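Local coordinates for hypothetical protein Atu1913 (Agrobacterium tumefaciens, PDB 2B1Y) that is of unknown function but forms a two-chain assembly in which a beta-sheet continues from one subunit into the other, at residues R33-G37 / A38-R42; Q41-T44 / E45-F49. All coordinates share one frame; numbering follows the deposited sequence. Where two conformers were deposited one is given.

Contact 1: residues R33-G37 / A38-R42; sequences RLMTG and ANFQR. With SO4 (sulfate ion), chain D.
Thr-36, at the N-cap of helix 37-46, meets Asn-39 and Phe-40 of the first turn. Its carbonyl O takes a hydrogen bond from Phe-40 N at 2.8 Å. Its hydroxyl faces the turn as well: chi1 of 64° sets OG1 between the backbone N and the carbonyl carbon, where it accepts a weak capping bond from Asn-39 N at 3.5 Å. One residue on, Gln-41 N donates to Gly-37 O at 3.0 Å. Beside the cap, selenomethionine Met-35 bends at its third torsion (chi3 81°) and rests SE 3.6 Å from Phe-40 CA, near the plane of the phenyl ring and at its edge. The Phe-40 ring itself stacks on His-10 and on His-72 of the second subunit. Beside the first turn, the extended Arg-42 chain holds a sulfate, probably from the crystallisation liquor, by two bonds: NH1 to O2 at 3.0 Å, almost straight at 179°, and NH2 to O1 at 2.9 Å. Ala-38 CB lies against the same ion. The paired bonds show that the guanidinium can grip an anion here; the nearby helix start may add a little favourable field, and no biological role is known.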
loop_
_atom_site.group_PDB
_atom_site.type_symbol
_atom_site.label_atom_id
_atom_site.label_comp_id
_atom_site.label_asym_id
_atom_site.label_seq_id
_atom_site.Cartn_x
_atom_site.Cartn_y
_atom_site.Cartn_z
ATOM N N ARG A 33 8.787 -9.685 3.293
ATOM C CA ARG A 33 7.367 -9.797 3.658
ATOM C C ARG A 33 6.913 -11.195 3.283
ATOM O O ARG A 33 6.986 -11.570 2.110
ATOM C CB ARG A 33 6.528 -8.792 2.865
ATOM C CG ARG A 33 7.117 -7.413 2.697
ATOM C CD ARG A 33 6.074 -6.475 2.088
ATOM N NE ARG A 33 6.684 -5.327 1.435
ATOM C CZ ARG A 33 6.146 -4.115 1.350
ATOM N NH1 ARG A 33 6.810 -3.164 0.694
ATOM N NH2 ARG A 33 4.976 -3.843 1.931
ATOM N N LEU A 34 6.419 -11.945 4.264
ATOM C CA LEU A 34 5.852 -13.242 4.066
ATOM C C LEU A 34 4.324 -13.064 4.097
ATOM O O LEU A 34 3.808 -12.459 5.033
ATOM C CB LEU A 34 6.298 -14.142 5.225
ATOM C CG LEU A 34 5.620 -15.523 5.241
ATOM C CD1 LEU A 34 6.071 -16.391 4.037
ATOM C CD2 LEU A 34 5.892 -16.241 6.593
HETATM N N MSE A 35 3.611 -13.575 3.100
HETATM C CA MSE A 35 2.165 -13.342 3.009
HETATM C C MSE A 35 1.420 -14.488 2.369
HETATM O O MSE A 35 1.998 -15.312 1.656
HETATM C CB MSE A 35 1.912 -12.053 2.201
HETATM C CG MSE A 35 2.524 -12.132 0.783
HETATM SE SE MSE A 35 2.369 -10.444 -0.190
HETATM C CE MSE A 35 3.859 -9.518 0.592
ATOM N N THR A 36 0.113 -14.506 2.615
ATOM C CA THR A 36 -0.769 -15.522 2.081
ATOM C C THR A 36 -1.048 -15.158 0.625
ATOM O O THR A 36 -0.735 -14.031 0.168
ATOM C CB THR A 36 -2.090 -15.557 2.875
ATOM O OG1 THR A 36 -2.764 -14.304 2.706
ATOM C CG2 THR A 36 -1.864 -15.837 4.347
ATOM N N GLY A 37 -1.679 -16.077 -0.108
ATOM C CA GLY A 37 -2.056 -15.802 -1.489
ATOM C C GLY A 37 -2.990 -14.602 -1.665
ATOM O O GLY A 37 -2.824 -13.821 -2.585
ATOM N N ALA A 38 -4.003 -14.478 -0.810
ATOM C CA ALA A 38 -4.925 -13.344 -0.909
ATOM C C ALA A 38 -4.144 -12.036 -0.782
ATOM O O ALA A 38 -4.392 -11.079 -1.501
ATOM C CB ALA A 38 -6.046 -13.427 0.131
ATOM N N ASN A 39 -3.179 -12.029 0.133
ATOM C CA ASN A 39 -2.362 -10.857 0.349
ATOM C C ASN A 39 -1.354 -10.609 -0.748
ATOM O O ASN A 39 -1.056 -9.451 -1.037
ATOM C CB ASN A 39 -1.759 -10.932 1.728
ATOM C CG ASN A 39 -2.811 -10.642 2.808
ATOM O OD1 ASN A 39 -3.150 -11.489 3.648
ATOM N ND2 ASN A 39 -3.333 -9.450 2.770
ATOM N N PHE A 40 -0.867 -11.680 -1.387
ATOM C CA PHE A 40 -0.081 -11.481 -2.606
ATOM C C PHE A 40 -0.928 -10.795 -3.707
ATOM O O PHE A 40 -0.443 -9.953 -4.457
ATOM C CB PHE A 40 0.559 -12.787 -3.120
ATOM C CG PHE A 40 1.360 -12.593 -4.378
ATOM C CD1 PHE A 40 2.489 -11.778 -4.368
ATOM C CD2 PHE A 40 0.944 -13.161 -5.578
ATOM C CE1 PHE A 40 3.225 -11.552 -5.536
ATOM C CE2 PHE A 40 1.664 -12.953 -6.760
ATOM C CZ PHE A 40 2.815 -12.152 -6.733
ATOM N N GLN A 41 -2.203 -11.145 -3.798
ATOM C CA GLN A 41 -3.009 -10.461 -4.803
ATOM C C GLN A 41 -3.135 -8.959 -4.496
ATOM O O GLN A 41 -2.995 -8.135 -5.391
ATOM C CB GLN A 41 -4.365 -11.129 -4.950
ATOM C CG GLN A 41 -4.287 -12.480 -5.673
ATOM C CD GLN A 41 -3.694 -12.368 -7.098
ATOM O OE1 GLN A 41 -2.877 -13.212 -7.522
ATOM N NE2 GLN A 41 -4.097 -11.318 -7.833
ATOM N N ARG A 42 -3.341 -8.623 -3.220
ATOM C CA ARG A 42 -3.322 -7.230 -2.763
ATOM C C ARG A 42 -1.979 -6.544 -3.075
ATOM O O ARG A 42 -1.952 -5.448 -3.633
ATOM C CB ARG A 42 -3.675 -7.149 -1.274
ATOM C CG ARG A 42 -5.076 -7.676 -0.951
ATOM C CD ARG A 42 -5.452 -7.528 0.516
ATOM N NE ARG A 42 -6.799 -8.056 0.745
ATOM C CZ ARG A 42 -7.089 -9.166 1.432
ATOM N NH1 ARG A 42 -6.136 -9.907 1.991
ATOM N NH2 ARG A 42 -8.343 -9.552 1.554
HETATM S S SO4 D . -8.234 -12.816 3.281
HETATM O O1 SO4 D . -8.706 -12.395 1.960
HETATM O O2 SO4 D . -6.856 -12.360 3.473
HETATM O O3 SO4 D . -9.073 -12.225 4.316
HETATM O O4 SO4 D . -8.304 -14.272 3.384
HETATM O O HOH W 1 -2.247 -15.055 -4.717
#

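Contact 2: residues Q41-T44 / E45-F49. With SO4 (sulfate ion), chain D.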
loop_
_atom_site.group_PDB
_atom_site.type_symbol
_atom_site.label_atom_id
_atom_site.label_comp_id
_atom_site.label_asym_id
_atom_site.label_seq_id
_atom_site.Cartn_x
_atom_site.Cartn_y
_atom_site.Cartn_z
ATOM N N GLN A 41 -2.203 -11.145 -3.798
ATOM C CA GLN A 41 -3.009 -10.461 -4.803
ATOM C C GLN A 41 -3.135 -8.959 -4.496
ATOM O O GLN A 41 -2.995 -8.135 -5.391
ATOM C CB GLN A 41 -4.365 -11.129 -4.950
ATOM C CG GLN A 41 -4.287 -12.480 -5.673
ATOM C CD GLN A 41 -3.694 -12.368 -7.098
ATOM O OE1 GLN A 41 -2.877 -13.212 -7.522
ATOM N NE2 GLN A 41 -4.097 -11.318 -7.833
ATOM N N ARG A 42 -3.341 -8.623 -3.220
ATOM C CA ARG A 42 -3.322 -7.230 -2.763
ATOM C C ARG A 42 -1.979 -6.544 -3.075
ATOM O O ARG A 42 -1.952 -5.448 -3.633
ATOM C CB ARG A 42 -3.675 -7.149 -1.274
ATOM C CG ARG A 42 -5.076 -7.676 -0.951
ATOM C CD ARG A 42 -5.452 -7.528 0.516
ATOM N NE ARG A 42 -6.799 -8.056 0.745
ATOM C CZ ARG A 42 -7.089 -9.166 1.432
ATOM N NH1 ARG A 42 -6.136 -9.907 1.991
ATOM N NH2 ARG A 42 -8.343 -9.552 1.554
ATOM N N PHE A 43 -0.859 -7.184 -2.737
ATOM C CA PHE A 43 0.450 -6.634 -3.056
ATOM C C PHE A 43 0.590 -6.250 -4.553
ATOM O O PHE A 43 1.058 -5.153 -4.879
ATOM C CB PHE A 43 1.549 -7.639 -2.675
ATOM C CG PHE A 43 2.940 -7.180 -3.011
ATOM C CD1 PHE A 43 3.626 -6.313 -2.152
ATOM C CD2 PHE A 43 3.578 -7.640 -4.165
ATOM C CE1 PHE A 43 4.919 -5.885 -2.457
ATOM C CE2 PHE A 43 4.861 -7.212 -4.453
ATOM C CZ PHE A 43 5.530 -6.358 -3.576
ATOM N N THR A 44 0.183 -7.137 -5.450
ATOM C CA THR A 44 0.353 -6.869 -6.884
ATOM C C THR A 44 -0.485 -5.666 -7.320
ATOM O O THR A 44 -0.105 -4.955 -8.249
ATOM C CB THR A 44 0.025 -8.076 -7.781
ATOM O OG1 THR A 44 -1.385 -8.330 -7.755
ATOM C CG2 THR A 44 0.812 -9.316 -7.335
ATOM N N GLU A 45 -1.608 -5.437 -6.632
ATOM C CA GLU A 45 -2.421 -4.241 -6.866
ATOM C C GLU A 45 -1.692 -2.995 -6.421
ATOM O O GLU A 45 -1.720 -1.992 -7.129
ATOM C CB GLU A 45 -3.819 -4.359 -6.220
ATOM C CG GLU A 45 -4.629 -5.593 -6.663
ATOM C CD GLU A 45 -4.896 -5.652 -8.162
ATOM O OE1 GLU A 45 -5.653 -4.796 -8.660
ATOM O OE2 GLU A 45 -4.351 -6.549 -8.848
ATOM N N LEU A 46 -0.994 -3.061 -5.304
ATOM C CA LEU A 46 -0.334 -1.885 -4.784
ATOM C C LEU A 46 0.970 -1.491 -5.524
ATOM O O LEU A 46 1.476 -0.374 -5.362
ATOM C CB LEU A 46 -0.209 -2.012 -3.258
ATOM C CG LEU A 46 -1.585 -2.330 -2.613
ATOM C CD1 LEU A 46 -1.446 -2.897 -1.197
ATOM C CD2 LEU A 46 -2.556 -1.147 -2.628
ATOM N N LEU A 47 1.479 -2.381 -6.384
ATOM C CA LEU A 47 2.578 -2.025 -7.286
ATOM C C LEU A 47 2.154 -0.990 -8.339
ATOM O O LEU A 47 2.996 -0.260 -8.847
ATOM C CB LEU A 47 3.145 -3.260 -7.972
ATOM C CG LEU A 47 4.060 -4.177 -7.161
ATOM C CD1 LEU A 47 4.047 -5.517 -7.858
ATOM C CD2 LEU A 47 5.446 -3.619 -7.161
ATOM N N ASP A 48 0.860 -0.936 -8.651
ATOM C CA ASP A 48 0.338 0.031 -9.629
ATOM C C ASP A 48 -0.501 1.161 -8.987
ATOM O O ASP A 48 -1.153 1.948 -9.710
ATOM C CB ASP A 48 -0.511 -0.677 -10.709
ATOM C CG ASP A 48 0.298 -1.638 -11.556
ATOM O OD1 ASP A 48 1.523 -1.414 -11.729
ATOM O OD2 ASP A 48 -0.295 -2.628 -12.035
ATOM N N PHE A 49 -0.491 1.243 -7.657
ATOM C CA PHE A 49 -1.319 2.234 -6.950
ATOM C C PHE A 49 -0.722 3.636 -7.074
ATOM O O PHE A 49 0.441 3.883 -6.684
ATOM C CB PHE A 49 -1.490 1.822 -5.483
ATOM C CG PHE A 49 -2.266 2.806 -4.664
ATOM C CD1 PHE A 49 -3.478 3.355 -5.138
ATOM C CD2 PHE A 49 -1.818 3.133 -3.370
ATOM C CE1 PHE A 49 -4.218 4.264 -4.340
ATOM C CE2 PHE A 49 -2.547 4.029 -2.572
ATOM C CZ PHE A 49 -3.732 4.599 -3.058
HETATM S S SO4 D . -8.234 -12.816 3.281
HETATM O O1 SO4 D . -8.706 -12.395 1.960
HETATM O O2 SO4 D . -6.856 -12.360 3.473
HETATM O O3 SO4 D . -9.073 -12.225 4.316
HETATM O O4 SO4 D . -8.304 -14.272 3.384
#
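The last turn of helix 37-46 and the residues that follow make up this contact. Gln-41 O is gripped twice: in the conformer given, Thr-44 OG1 donates to it at 2.9 Å, and Glu-45 N does so at 3.3 Å, both from the same face of the carbonyl plane. Thr-44 can fold its hydroxyl back along the helix because chi1 of 70° puts OG1 between its own N and carbonyl carbon. Glu-45 bends at chi2 beside the same carbonyl, its CG 3.3 Å from Gln-41 O, which brings OE2 within 3.6 Å of Thr-44 OG1. Next along the helix, Leu-46 N bonds to Arg-42 O at 3.1 Å, and in the conformer given the CG of its side chain lies close to that oxygen. Phe-43 O then receives weak bonds from Leu-46 N (3.0 Å) and Leu-47 N (3.2 Å). On the buried side, Leu-47 brings CD1 obliquely to Phe-43 CE2 at 3.9 Å. Phe-6 touches both side chains, and Tyr-8 meets the Phe-43 ring edge-to-face. Leu-46 packs on Leu-46 of the second subunit. The contact thus has a polar flank, where in this conformer the threonine hydroxyl probably spends its proton on a main-chain carbonyl rather than on the nearby carboxylate, and an apolar flank of Phe-43 and Leu-47 turned to the N-terminal segment of the chain.

How the contacts relate
Following the chain from its N terminus, strand 30-36 runs into contact 1, which turns it into helix 37-46; contact 2 takes the same helix to its end and out towards strand 52-56. Neither contact closes a long loop: each is local, and they overlap in sequence at Gln-41 and Arg-42, with centres about 10 Å apart. Met-35 SE packs on Phe-43 CB at 3.8 Å, joining the strand end to the middle of the helix. Both also reach the second subunit. Residues 33-36 pair antiparallel with one of its strands, while Arg-42 packs on its Asp-48 and Asp-48 on its Arg-42, so the helix and sheet are tied into one interface.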